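Long-range contacts in interpain A (Prevotella intermedia, PDB 3BB7), which is probably a secreted cysteine protease of the peptidase C10 family, captured here as a zymogen with its pro-domain still joined to the protease domain: residues 31-36 and 72-77; 58-63 and 304-309; 126-131 and 247-252; 150-155 and 185-190. The protein carries 1 engineered substitution. One frame throughout, in Å; residues are numbered along the deposited sequence.

Contact 1 of 4, residues 31-36 and 72-77; sequences LAPELL and LNVIKP. Unlike the reference sequence in segment 72-77: Asn73 (reference Ser).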
loop_
_atom_site.group_PDB
_atom_site.type_symbol
_atom_site.label_atom_id
_atom_site.label_comp_id
_atom_site.label_asym_id
_atom_site.label_seq_id
_atom_site.Cartn_x
_atom_site.Cartn_y
_atom_site.Cartn_z
ATOM N N LEU A 31 -0.701 -11.673 25.740
ATOM C CA LEU A 31 0.297 -12.051 24.738
ATOM C C LEU A 31 0.410 -11.122 23.538
ATOM O O LEU A 31 1.193 -11.393 22.618
ATOM C CB LEU A 31 0.012 -13.469 24.240
ATOM C CG LEU A 31 0.119 -14.554 25.318
ATOM C CD1 LEU A 31 -0.503 -15.879 24.871
ATOM C CD2 LEU A 31 1.575 -14.773 25.697
ATOM N N ALA A 32 -0.355 -10.035 23.550
ATOM C CA ALA A 32 -0.315 -9.047 22.469
ATOM C C ALA A 32 -0.091 -7.646 23.021
ATOM O O ALA A 32 -0.578 -7.321 24.099
ATOM C CB ALA A 32 -1.621 -9.061 21.703
ATOM N N PRO A 33 0.615 -6.789 22.254
ATOM C CA PRO A 33 0.682 -5.385 22.680
ATOM C C PRO A 33 -0.697 -4.758 22.537
ATOM O O PRO A 33 -1.439 -5.115 21.614
ATOM C CB PRO A 33 1.645 -4.750 21.684
ATOM C CG PRO A 33 1.611 -5.643 20.493
ATOM C CD PRO A 33 1.317 -7.030 20.975
ATOM N N GLU A 34 -1.043 -3.832 23.432
ATOM C CA GLU A 34 -2.383 -3.285 23.452
ATOM C C GLU A 34 -2.671 -2.441 22.200
ATOM O O GLU A 34 -3.664 -2.640 21.525
ATOM C CB GLU A 34 -2.560 -2.433 24.691
ATOM C CG GLU A 34 -4.001 -1.986 24.874
ATOM C CD GLU A 34 -4.255 -1.201 26.140
ATOM O OE1 GLU A 34 -3.454 -0.295 26.503
ATOM O OE2 GLU A 34 -5.306 -1.483 26.754
ATOM N N LEU A 35 -1.834 -1.461 21.910
ATOM C CA LEU A 35 -2.140 -0.611 20.771
ATOM C C LEU A 35 -1.609 -1.239 19.492
ATOM O O LEU A 35 -0.393 -1.464 19.361
ATOM C CB LEU A 35 -1.566 0.788 20.962
ATOM C CG LEU A 35 -1.976 1.615 19.735
ATOM C CD1 LEU A 35 -3.006 2.632 20.048
ATOM C CD2 LEU A 35 -0.801 2.197 19.005
ATOM N N LEU A 36 -2.516 -1.492 18.552
ATOM C CA LEU A 36 -2.157 -2.130 17.258
ATOM C C LEU A 36 -2.052 -1.111 16.132
ATOM O O LEU A 36 -1.322 -1.324 15.167
ATOM C CB LEU A 36 -3.189 -3.198 16.897
ATOM C CG LEU A 36 -3.415 -4.261 17.995
ATOM C CD1 LEU A 36 -4.611 -5.123 17.651
ATOM C CD2 LEU A 36 -2.166 -5.123 18.116
ATOM N N LEU A 72 3.540 -12.043 21.274
ATOM C CA LEU A 72 3.856 -11.412 20.002
ATOM C C LEU A 72 5.073 -10.513 20.179
ATOM O O LEU A 72 5.250 -9.884 21.225
ATOM C CB LEU A 72 2.661 -10.618 19.437
ATOM C CG LEU A 72 1.465 -11.457 18.976
ATOM C CD1 LEU A 72 0.227 -10.573 18.812
ATOM C CD2 LEU A 72 1.779 -12.203 17.648
ATOM N N ASN A 73 5.906 -10.459 19.156
ATOM C CA ASN A 73 7.102 -9.635 19.283
ATOM C C ASN A 73 6.819 -8.153 19.070
ATOM O O ASN A 73 5.844 -7.777 18.406
ATOM C CB ASN A 73 8.217 -10.135 18.381
ATOM C CG ASN A 73 7.910 -9.978 16.922
ATOM O OD1 ASN A 73 7.383 -8.950 16.473
ATOM N ND2 ASN A 73 8.259 -10.990 16.150
ATOM N N VAL A 74 7.673 -7.334 19.677
ATOM C CA VAL A 74 7.615 -5.879 19.560
ATOM C C VAL A 74 9.033 -5.450 19.201
ATOM O O VAL A 74 9.983 -5.687 19.965
ATOM C CB VAL A 74 7.197 -5.229 20.887
ATOM C CG1 VAL A 74 7.226 -3.729 20.753
ATOM C CG2 VAL A 74 5.799 -5.688 21.262
ATOM N N ILE A 75 9.183 -4.897 18.010
ATOM C CA ILE A 75 10.506 -4.531 17.499
ATOM C C ILE A 75 10.492 -3.032 17.281
ATOM O O ILE A 75 9.620 -2.508 16.543
ATOM C CB ILE A 75 10.795 -5.272 16.181
ATOM C CG1 ILE A 75 10.812 -6.783 16.400
ATOM C CG2 ILE A 75 12.118 -4.812 15.584
ATOM C CD1 ILE A 75 10.835 -7.571 15.100
ATOM N N LYS A 76 11.454 -2.347 17.895
ATOM C CA LYS A 76 11.567 -0.885 17.836
ATOM C C LYS A 76 12.864 -0.538 17.117
ATOM O O LYS A 76 13.859 -1.281 17.237
ATOM C CB LYS A 76 11.563 -0.301 19.251
ATOM C CG LYS A 76 10.255 -0.534 19.990
ATOM C CD LYS A 76 10.181 0.304 21.219
ATOM C CE LYS A 76 8.958 -0.008 22.034
ATOM N NZ LYS A 76 8.780 0.899 23.209
ATOM N N PRO A 77 12.871 0.580 16.367
ATOM C CA PRO A 77 14.078 0.967 15.630
ATOM C C PRO A 77 15.196 1.374 16.594
ATOM O O PRO A 77 14.968 2.200 17.496
ATOM C CB PRO A 77 13.611 2.177 14.813
ATOM C CG PRO A 77 12.424 2.730 15.575
ATOM C CD PRO A 77 11.760 1.524 16.146
HETATM O O HOH W 1 3.294 -8.949 23.010
#
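Leu72 carries CG beside its own backbone N and anti to the carbonyl carbon (chi1 -68°), and with chi2 at 164° the CD1 branch is laid against Ala32, CD1 to CB 3.7 Å. Pro33 then fits across the base of the same side chain: its ring crosses Leu72 at about a right angle, and CD of Pro33 approaches CB of Leu72 at 4.1 Å. A looser touch, Pro33 CG to Val74 CG2 at 4.3 Å, extends this apolar seam along 72-77. Between the backbones lies one hydrogen bond, from Leu72 N to Leu31 O, 2.8 Å long and almost straight (N-H...O 176°). Here the turn leading into strand 35-39, which pairs with 292-294 in the antiparallel sheet shared by pro-domain and protease domain, is tied to the linker that leaves helix 49-68. That helix lies under the seam, where its Ile62 and Ala65 receive the Leu72 side chain. A water donates to Leu72 O at 2.8 Å and, more weakly, to Leu31 O at 3.2 Å, which gives the Leu31 carbonyl a second donor beside the Leu72 amide. Further on, the carbonyl of Pro33 is bonded by Ser27 OG.

Contact 2 of 4, residues 58-63 and 304-309; sequences IDEVIT and MYSFTA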
loop_
_atom_site.group_PDB
_atom_site.type_symbol
_atom_site.label_atom_id
_atom_site.label_comp_id
_atom_site.label_asym_id
_atom_site.label_seq_id
_atom_site.Cartn_x
_atom_site.Cartn_y
_atom_site.Cartn_z
ATOM N N ILE A 58 -4.045 -9.333 11.628
ATOM C CA ILE A 58 -3.968 -9.094 13.081
ATOM C C ILE A 58 -4.740 -10.160 13.849
ATOM O O ILE A 58 -4.216 -10.771 14.792
ATOM C CB ILE A 58 -4.500 -7.668 13.385
ATOM C CG1 ILE A 58 -3.491 -6.592 12.933
ATOM C CG2 ILE A 58 -4.889 -7.490 14.858
ATOM C CD1 ILE A 58 -2.215 -6.459 13.790
ATOM N N ASP A 59 -5.985 -10.385 13.449
ATOM C CA ASP A 59 -6.806 -11.422 14.084
ATOM C C ASP A 59 -6.092 -12.783 14.053
ATOM O O ASP A 59 -6.037 -13.462 15.076
ATOM C CB ASP A 59 -8.192 -11.486 13.421
ATOM C CG ASP A 59 -9.043 -12.586 13.990
ATOM O OD1 ASP A 59 -9.049 -13.676 13.381
ATOM O OD2 ASP A 59 -9.672 -12.368 15.056
ATOM N N GLU A 60 -5.504 -13.151 12.898
ATOM C CA GLU A 60 -4.794 -14.411 12.733
ATOM C C GLU A 60 -3.600 -14.499 13.680
ATOM O O GLU A 60 -3.404 -15.513 14.361
ATOM C CB GLU A 60 -4.330 -14.514 11.281
ATOM C CG GLU A 60 -3.650 -15.807 10.905
ATOM C CD GLU A 60 -3.215 -15.771 9.455
ATOM O OE1 GLU A 60 -3.919 -16.364 8.589
ATOM O OE2 GLU A 60 -2.185 -15.127 9.184
ATOM N N VAL A 61 -2.797 -13.442 13.755
ATOM C CA VAL A 61 -1.595 -13.562 14.615
ATOM C C VAL A 61 -1.903 -13.571 16.095
ATOM O O VAL A 61 -1.245 -14.282 16.867
ATOM C CB VAL A 61 -0.469 -12.524 14.303
ATOM C CG1 VAL A 61 -0.026 -12.671 12.848
ATOM C CG2 VAL A 61 -0.857 -11.093 14.607
ATOM N N ILE A 62 -2.910 -12.802 16.495
ATOM C CA ILE A 62 -3.291 -12.802 17.877
ATOM C C ILE A 62 -3.842 -14.190 18.274
ATOM O O ILE A 62 -3.458 -14.752 19.325
ATOM C CB ILE A 62 -4.288 -11.653 18.223
ATOM C CG1 ILE A 62 -3.588 -10.298 18.061
ATOM C CG2 ILE A 62 -4.810 -11.808 19.662
ATOM C CD1 ILE A 62 -4.472 -9.071 18.257
ATOM N N THR A 63 -4.732 -14.751 17.459
ATOM C CA THR A 63 -5.261 -16.066 17.792
ATOM C C THR A 63 -4.149 -17.130 17.789
ATOM O O THR A 63 -4.111 -17.996 18.665
ATOM C CB THR A 63 -6.456 -16.456 16.914
ATOM O OG1 THR A 63 -6.056 -16.562 15.560
ATOM C CG2 THR A 63 -7.553 -15.399 17.030
ATOM N N MET A 304 1.883 -21.257 3.953
ATOM C CA MET A 304 1.774 -20.567 2.671
ATOM C C MET A 304 0.359 -20.049 2.409
ATOM O O MET A 304 0.130 -19.275 1.467
ATOM C CB MET A 304 2.269 -21.461 1.526
ATOM C CG MET A 304 1.823 -22.913 1.629
ATOM S SD MET A 304 2.270 -23.909 0.191
ATOM C CE MET A 304 1.572 -22.910 -1.127
ATOM N N TYR A 305 -0.571 -20.459 3.262
ATOM C CA TYR A 305 -1.993 -20.171 3.096
ATOM C C TYR A 305 -2.581 -19.160 4.080
ATOM O O TYR A 305 -3.786 -18.865 4.023
ATOM C CB TYR A 305 -2.774 -21.484 3.193
ATOM C CG TYR A 305 -2.406 -22.453 2.116
ATOM C CD1 TYR A 305 -2.026 -23.758 2.422
ATOM C CD2 TYR A 305 -2.437 -22.058 0.780
ATOM C CE1 TYR A 305 -1.692 -24.666 1.394
ATOM C CE2 TYR A 305 -2.107 -22.940 -0.245
ATOM C CZ TYR A 305 -1.738 -24.234 0.060
ATOM O OH TYR A 305 -1.438 -25.088 -0.987
ATOM N N SER A 306 -1.740 -18.646 4.979
ATOM C CA SER A 306 -2.166 -17.684 6.003
ATOM C C SER A 306 -2.300 -16.286 5.405
ATOM O O SER A 306 -1.737 -15.993 4.367
ATOM C CB SER A 306 -1.117 -17.612 7.113
ATOM O OG SER A 306 0.139 -17.176 6.608
ATOM N N PHE A 307 -3.034 -15.411 6.077
ATOM C CA PHE A 307 -3.049 -14.004 5.675
ATOM C C PHE A 307 -1.675 -13.365 5.794
ATOM O O PHE A 307 -1.328 -12.505 5.001
ATOM C CB PHE A 307 -4.037 -13.217 6.543
ATOM C CG PHE A 307 -5.471 -13.578 6.298
ATOM C CD1 PHE A 307 -6.127 -13.101 5.169
ATOM C CD2 PHE A 307 -6.157 -14.397 7.190
ATOM C CE1 PHE A 307 -7.449 -13.443 4.929
ATOM C CE2 PHE A 307 -7.484 -14.731 6.969
ATOM C CZ PHE A 307 -8.128 -14.254 5.835
ATOM N N THR A 308 -0.889 -13.755 6.802
ATOM C CA THR A 308 0.419 -13.095 7.049
ATOM C C THR A 308 1.497 -13.481 6.058
ATOM O O THR A 308 2.527 -12.808 5.934
ATOM C CB THR A 308 0.972 -13.340 8.465
ATOM O OG1 THR A 308 1.062 -14.755 8.704
ATOM C CG2 THR A 308 0.096 -12.713 9.498
ATOM N N ALA A 309 1.274 -14.579 5.348
ATOM C CA ALA A 309 2.218 -14.989 4.333
ATOM C C ALA A 309 2.186 -14.001 3.164
ATOM O O ALA A 309 3.139 -13.901 2.394
ATOM C CB ALA A 309 1.871 -16.387 3.862
#
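Glu60 OE1 takes the shortest polar bond, 2.8 Å from Phe307 N, and OE2 of the same carboxylate accepts Thr308 N at 3.0 Å. Both oxygens use the syn lone pair, the one on the side of the other oxygen, so the carboxylate spans two successive backbone amides like a fork. Glu60 reaches them with CG anti to the backbone N (chi1 -176°) and the chain extended beyond CG. The two N-H groups lie at the start of a short run, 307-309, with helical backbone angles, and they would be expected to favour a charged carboxylate. The Phe307 ring comes close as well, CD2 at 3.3 Å from OE1, with the ring and carboxylate planes 41° apart. Through this pairing helix 49-68 of the pro-domain is fastened to the protease-domain loop between strands 292-294 and 312-315. That loop borders the active site: the side chain of Phe307 is about 6 Å from that of His267, the predicted proton acceptor. Trp53 NE1, two helical turns before Glu60, adds a bond to Phe307 O from the same helix. Beside the polar fork Val61 and Thr308 press together, CG1 to CG2 at 3.4 Å, tighter than usual for two methyl groups. The Thr308 hydroxyl is hydrogen-bonded to Asn300 O and Ser306 OG to Asn303 O; both bonds stay within the loop region that precedes strand 312-315. Ser306 CB lies obliquely beside the carboxylate, 3.4 Å from both OE1 and OE2 of Glu60.

Contact 3 of 4, residues 126-131 and 247-252; sequences NYFKYP and KGHPLI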
loop_
_atom_site.group_PDB
_atom_site.type_symbol
_atom_site.label_atom_id
_atom_site.label_comp_id
_atom_site.label_asym_id
_atom_site.label_seq_id
_atom_site.Cartn_x
_atom_site.Cartn_y
_atom_site.Cartn_z
ATOM N N ASN A 126 5.337 9.393 -7.567
ATOM C CA ASN A 126 5.032 10.800 -7.436
ATOM C C ASN A 126 5.853 11.451 -6.312
ATOM O O ASN A 126 6.224 12.618 -6.384
ATOM C CB ASN A 126 3.541 11.021 -7.150
ATOM C CG ASN A 126 3.214 12.501 -7.019
ATOM O OD1 ASN A 126 3.341 13.277 -7.988
ATOM N ND2 ASN A 126 2.790 12.903 -5.822
ATOM N N TYR A 127 6.095 10.707 -5.235
ATOM C CA TYR A 127 6.947 11.224 -4.152
ATOM C C TYR A 127 8.323 11.631 -4.704
ATOM O O TYR A 127 8.875 12.703 -4.355
ATOM C CB TYR A 127 7.066 10.176 -3.040
ATOM C CG TYR A 127 8.070 10.603 -1.998
ATOM C CD1 TYR A 127 7.741 11.579 -1.044
ATOM C CD2 TYR A 127 9.357 10.088 -2.010
ATOM C CE1 TYR A 127 8.676 11.997 -0.096
ATOM C CE2 TYR A 127 10.333 10.514 -1.045
ATOM C CZ TYR A 127 9.965 11.458 -0.100
ATOM O OH TYR A 127 10.875 11.928 0.825
ATOM N N PHE A 128 8.884 10.793 -5.582
ATOM C CA PHE A 128 10.197 11.084 -6.184
ATOM C C PHE A 128 10.176 11.996 -7.388
ATOM O O PHE A 128 11.227 12.524 -7.771
ATOM C CB PHE A 128 10.865 9.767 -6.583
ATOM C CG PHE A 128 11.288 8.937 -5.391
ATOM C CD1 PHE A 128 12.318 9.392 -4.555
ATOM C CD2 PHE A 128 10.634 7.758 -5.086
ATOM C CE1 PHE A 128 12.726 8.656 -3.445
ATOM C CE2 PHE A 128 11.006 7.008 -3.948
ATOM C CZ PHE A 128 12.051 7.459 -3.148
ATOM N N LYS A 129 8.997 12.176 -7.990
ATOM C CA LYS A 129 8.847 12.940 -9.232
ATOM C C LYS A 129 9.818 12.412 -10.295
ATOM O O LYS A 129 10.561 13.168 -10.943
ATOM C CB LYS A 129 8.996 14.445 -9.005
ATOM C CG LYS A 129 7.823 14.991 -8.220
ATOM C CD LYS A 129 8.131 16.340 -7.618
ATOM C CE LYS A 129 7.086 16.645 -6.544
ATOM N NZ LYS A 129 6.402 15.403 -6.012
ATOM N N TYR A 130 9.798 11.091 -10.454
ATOM C CA TYR A 130 10.787 10.401 -11.289
ATOM C C TYR A 130 10.150 9.114 -11.761
ATOM O O TYR A 130 9.409 8.515 -11.002
ATOM C CB TYR A 130 12.041 10.120 -10.442
ATOM C CG TYR A 130 13.191 9.445 -11.158
ATOM C CD1 TYR A 130 14.203 10.189 -11.750
ATOM C CD2 TYR A 130 13.282 8.045 -11.199
ATOM C CE1 TYR A 130 15.256 9.548 -12.396
ATOM C CE2 TYR A 130 14.321 7.408 -11.837
ATOM C CZ TYR A 130 15.311 8.167 -12.420
ATOM O OH TYR A 130 16.339 7.499 -13.058
ATOM N N PRO A 131 10.406 8.708 -13.011
ATOM C CA PRO A 131 11.286 9.299 -14.010
ATOM C C PRO A 131 10.639 10.468 -14.744
ATOM O O PRO A 131 9.411 10.720 -14.600
ATOM C CB PRO A 131 11.527 8.132 -14.971
ATOM C CG PRO A 131 10.207 7.420 -14.960
ATOM C CD PRO A 131 9.742 7.488 -13.522
ATOM N N LYS A 247 16.595 6.289 4.967
ATOM C CA LYS A 247 17.139 6.842 3.739
ATOM C C LYS A 247 16.131 7.670 2.934
ATOM O O LYS A 247 16.474 8.182 1.861
ATOM C CB LYS A 247 17.655 5.711 2.844
ATOM C CG LYS A 247 18.770 4.886 3.455
ATOM C CD LYS A 247 19.044 3.630 2.633
ATOM C CE LYS A 247 20.021 2.691 3.344
ATOM N NZ LYS A 247 21.236 3.383 3.889
ATOM N N GLY A 248 14.900 7.783 3.426
ATOM C CA GLY A 248 13.856 8.552 2.737
ATOM C C GLY A 248 13.254 7.804 1.552
ATOM O O GLY A 248 12.888 8.429 0.533
ATOM N N HIS A 249 13.153 6.472 1.674
ATOM C CA HIS A 249 12.587 5.654 0.611
ATOM C C HIS A 249 11.286 4.977 1.012
ATOM O O HIS A 249 11.310 3.921 1.662
ATOM C CB HIS A 249 13.557 4.539 0.223
ATOM C CG HIS A 249 14.911 5.013 -0.209
ATOM N ND1 HIS A 249 15.994 4.165 -0.241
ATOM C CD2 HIS A 249 15.353 6.214 -0.650
ATOM C CE1 HIS A 249 17.058 4.826 -0.674
ATOM N NE2 HIS A 249 16.697 6.070 -0.936
ATOM N N PRO A 250 10.135 5.547 0.610
ATOM C CA PRO A 250 8.862 4.879 0.913
ATOM C C PRO A 250 8.822 3.559 0.169
ATOM O O PRO A 250 9.440 3.428 -0.921
ATOM C CB PRO A 250 7.814 5.830 0.353
ATOM C CG PRO A 250 8.515 7.151 0.095
ATOM C CD PRO A 250 9.974 6.818 -0.121
ATOM N N LEU A 251 8.127 2.577 0.751
ATOM C CA LEU A 251 8.108 1.199 0.256
ATOM C C LEU A 251 6.752 0.750 -0.267
ATOM O O LEU A 251 5.764 0.888 0.430
ATOM C CB LEU A 251 8.534 0.222 1.358
ATOM C CG LEU A 251 9.950 0.454 1.916
ATOM C CD1 LEU A 251 10.179 -0.391 3.137
ATOM C CD2 LEU A 251 10.971 0.114 0.871
ATOM N N ILE A 252 6.714 0.208 -1.478
ATOM C CA ILE A 252 5.513 -0.439 -1.991
ATOM C C ILE A 252 5.415 -1.792 -1.276
ATOM O O ILE A 252 6.400 -2.554 -1.241
ATOM C CB ILE A 252 5.681 -0.662 -3.511
ATOM C CG1 ILE A 252 5.864 0.691 -4.229
ATOM C CG2 ILE A 252 4.513 -1.484 -4.086
ATOM C CD1 ILE A 252 6.396 0.574 -5.661
HETATM O O HOH W 2 13.437 11.003 0.233
#
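Pro250 meets Phe128 and Tyr127 where the central helix of the papain-like fold, 116-128, runs out beside the entrance to strand 251-255. The helix starts at Ala116, the engineered residue at the predicted nucleophile position, but this contact is at its far end, away from the active site. Pro250 has the largest share of buried surface and serves both aromatic rings with neighbouring atoms. Its CG sits over one face of Tyr127, 4.1 Å from the ring centroid and 26° off the normal, a CH-pi contact displaced toward the rim near CD2; the two side chains cross at about a right angle. Its CD faces Phe128 CZ at 3.7 Å, and here proline and phenylalanine meet tip to tip. Phe128 gets its ring into this position with CG beside the backbone N and anti to the carbonyl carbon (chi1 -69°). The ring is also packed from within its own segment: Tyr127 CD2 stands 3.7 Å above its plane, over the centre. At the edge of the Phe128 ring, near its plane, lies His249 CA, 4.2 Å from CZ. The His249 side chain itself turns to Glu244, through ND1, and to the ring of Tyr318. Just ahead of these residues helix 234-246 ends in a Schellman motif, with Gly248 at positive phi. The Gly248 carbonyl reaches back toward the tyrosine through one water, which donates to Gly248 O at 2.6 Å and lies 2.8 Å from Tyr127 OH, near the plane of the ring.

Contact 4 of 4, residues 150-155 and 185-190; sequences VAISAD and LMLHCG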
loop_
_atom_site.group_PDB
_atom_site.type_symbol
_atom_site.label_atom_id
_atom_site.label_comp_id
_atom_site.label_asym_id
_atom_site.label_seq_id
_atom_site.Cartn_x
_atom_site.Cartn_y
_atom_site.Cartn_z
ATOM N N VAL A 150 -9.833 -6.759 -24.878
ATOM C CA VAL A 150 -9.685 -5.299 -25.063
ATOM C C VAL A 150 -8.274 -4.894 -24.658
ATOM O O VAL A 150 -7.850 -5.163 -23.514
ATOM C CB VAL A 150 -10.763 -4.510 -24.243
ATOM C CG1 VAL A 150 -10.481 -3.021 -24.243
ATOM C CG2 VAL A 150 -12.131 -4.757 -24.793
ATOM N N ALA A 151 -7.561 -4.189 -25.544
ATOM C CA ALA A 151 -6.177 -3.782 -25.274
ATOM C C ALA A 151 -6.122 -2.591 -24.355
ATOM O O ALA A 151 -6.812 -1.598 -24.575
ATOM C CB ALA A 151 -5.447 -3.447 -26.603
ATOM N N ILE A 152 -5.260 -2.684 -23.356
ATOM C CA ILE A 152 -4.984 -1.562 -22.461
ATOM C C ILE A 152 -3.472 -1.342 -22.560
ATOM O O ILE A 152 -2.685 -2.167 -22.109
ATOM C CB ILE A 152 -5.407 -1.886 -21.015
ATOM C CG1 ILE A 152 -6.936 -2.139 -20.948
ATOM C CG2 ILE A 152 -4.951 -0.762 -20.071
ATOM C CD1 ILE A 152 -7.381 -2.874 -19.681
ATOM N N SER A 153 -3.074 -0.224 -23.176
ATOM C CA SER A 153 -1.683 -0.013 -23.579
ATOM C C SER A 153 -1.071 1.208 -22.917
ATOM O O SER A 153 -1.775 2.173 -22.612
ATOM C CB SER A 153 -1.620 0.161 -25.099
ATOM O OG SER A 153 -2.133 -1.006 -25.724
ATOM N N ALA A 154 0.250 1.174 -22.752
ATOM C CA ALA A 154 0.996 2.311 -22.258
ATOM C C ALA A 154 2.238 2.510 -23.131
ATOM O O ALA A 154 3.012 1.560 -23.348
ATOM C CB ALA A 154 1.415 2.023 -20.842
ATOM N N ASP A 155 2.420 3.722 -23.642
ATOM C CA ASP A 155 3.643 4.071 -24.374
ATOM C C ASP A 155 4.539 4.850 -23.431
ATOM O O ASP A 155 4.577 6.092 -23.438
ATOM C CB ASP A 155 3.295 4.903 -25.607
ATOM C CG ASP A 155 4.520 5.247 -26.433
ATOM O OD1 ASP A 155 5.651 4.839 -26.035
ATOM O OD2 ASP A 155 4.341 5.948 -27.470
ATOM N N LEU A 185 -0.399 8.194 -15.085
ATOM C CA LEU A 185 0.526 7.508 -14.196
ATOM C C LEU A 185 -0.073 6.195 -13.652
ATOM O O LEU A 185 0.589 5.151 -13.650
ATOM C CB LEU A 185 0.949 8.451 -13.059
ATOM C CG LEU A 185 1.917 7.868 -12.022
ATOM C CD1 LEU A 185 3.277 7.484 -12.696
ATOM C CD2 LEU A 185 2.153 8.838 -10.891
ATOM N N MET A 186 -1.342 6.236 -13.231
ATOM C CA MET A 186 -2.033 5.035 -12.721
ATOM C C MET A 186 -2.097 3.943 -13.780
ATOM O O MET A 186 -1.791 2.795 -13.498
ATOM C CB MET A 186 -3.462 5.393 -12.319
ATOM C CG MET A 186 -3.564 6.210 -11.058
ATOM S SD MET A 186 -3.274 5.190 -9.597
ATOM C CE MET A 186 -3.377 6.435 -8.314
ATOM N N LEU A 187 -2.475 4.326 -15.012
ATOM C CA LEU A 187 -2.589 3.355 -16.093
ATOM C C LEU A 187 -1.212 2.744 -16.366
ATOM O O LEU A 187 -1.060 1.534 -16.461
ATOM C CB LEU A 187 -3.125 4.049 -17.337
ATOM C CG LEU A 187 -2.853 3.374 -18.682
ATOM C CD1 LEU A 187 -3.745 2.223 -18.740
ATOM C CD2 LEU A 187 -3.122 4.338 -19.822
ATOM N N HIS A 188 -0.188 3.586 -16.428
ATOM C CA HIS A 188 1.147 3.086 -16.746
ATOM C C HIS A 188 1.679 2.175 -15.651
ATOM O O HIS A 188 2.282 1.129 -15.952
ATOM C CB HIS A 188 2.072 4.254 -17.010
ATOM C CG HIS A 188 1.824 4.910 -18.327
ATOM N ND1 HIS A 188 2.832 5.517 -19.044
ATOM C CD2 HIS A 188 0.698 5.009 -19.084
ATOM C CE1 HIS A 188 2.329 6.005 -20.171
ATOM N NE2 HIS A 188 1.046 5.687 -20.232
ATOM N N CYS A 189 1.407 2.525 -14.392
ATOM C CA CYS A 189 1.850 1.653 -13.278
ATOM C C CYS A 189 1.157 0.307 -13.347
ATOM O O CYS A 189 1.795 -0.730 -13.047
ATOM C CB CYS A 189 1.592 2.311 -11.929
ATOM S SG CYS A 189 2.707 3.704 -11.606
ATOM N N GLY A 190 -0.134 0.303 -13.705
ATOM C CA GLY A 190 -0.841 -0.987 -13.850
ATOM C C GLY A 190 -0.289 -1.823 -15.000
ATOM O O GLY A 190 0.000 -3.028 -14.840
HETATM O O HOH W 3 0.445 5.785 -23.430
#
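Ile152, Ala154, Leu187 and His188 join strand 150-154, half of a two-stranded antiparallel ribbon with 138-142, to helix 176-192 of the protease domain. Strand and helix run nearly crosswise, at 105° between their directions, with the axes of the short segments 8.0 Å apart at closest approach. The apolar packing lies at mid-strand. There Ile152 CG2 meets Leu187 CD1 at 3.5 Å, closer than carbons usually sit, and the two side chains cross obliquely. The other branch of Leu187 touches the strand backbone, CD2 to Ser153 O at 3.8 Å. Val191, a helix turn on, takes further contact from Ile152 and Ala154, while Leu185 and Met186 turn to helix 116-128 instead; helix 176-192 is thus packed between that helix and the ribbon. A CH-pi contact comes next. Ala154 CB rests over one face of the His188 imidazole, 3.7 Å from the ring centroid and 18° off the normal, displaced toward the rim so that CD2 is its nearest atom. His188 offers this face with CG beside its backbone N and anti to the carbonyl carbon (chi1 -74°). The ring is held by a hydrogen bond between ND1 and Tyr161 OH and by the rings of Phe156 and Tyr161, which meet it. Asp155 OD2 is hydrogen-bonded to Asn158 ND2, while the Asp155 backbone shares a water with the imidazole. This water accepts from Asp155 N at 2.9 Å and lies 3.3 Å from His188 NE2.

How the contacts relate
Contact 2 contains part of the pro-domain helix 49-68 and contact 1 packs on it, Leu36 and Leu72 touching Ile58 and Ile62; contact 1 lies at the surface, while contact 2 is buried and ties pro-domain to protease. Contacts 3 and 4 belong wholly to the protease domain and lie within the long chain loop that contact 2 closes; their nearest atoms are about 5 Å apart. Chemistry follows place: two direct hydrogen bonds carry contact 2 and one, with a bridging water, supplements apolar packing in contact 1; contacts 3 and 4 lack direct ones and pair CH-pi and apolar packing with a bridging water. Contact 3 is a surface contact, contact 4 partly buried.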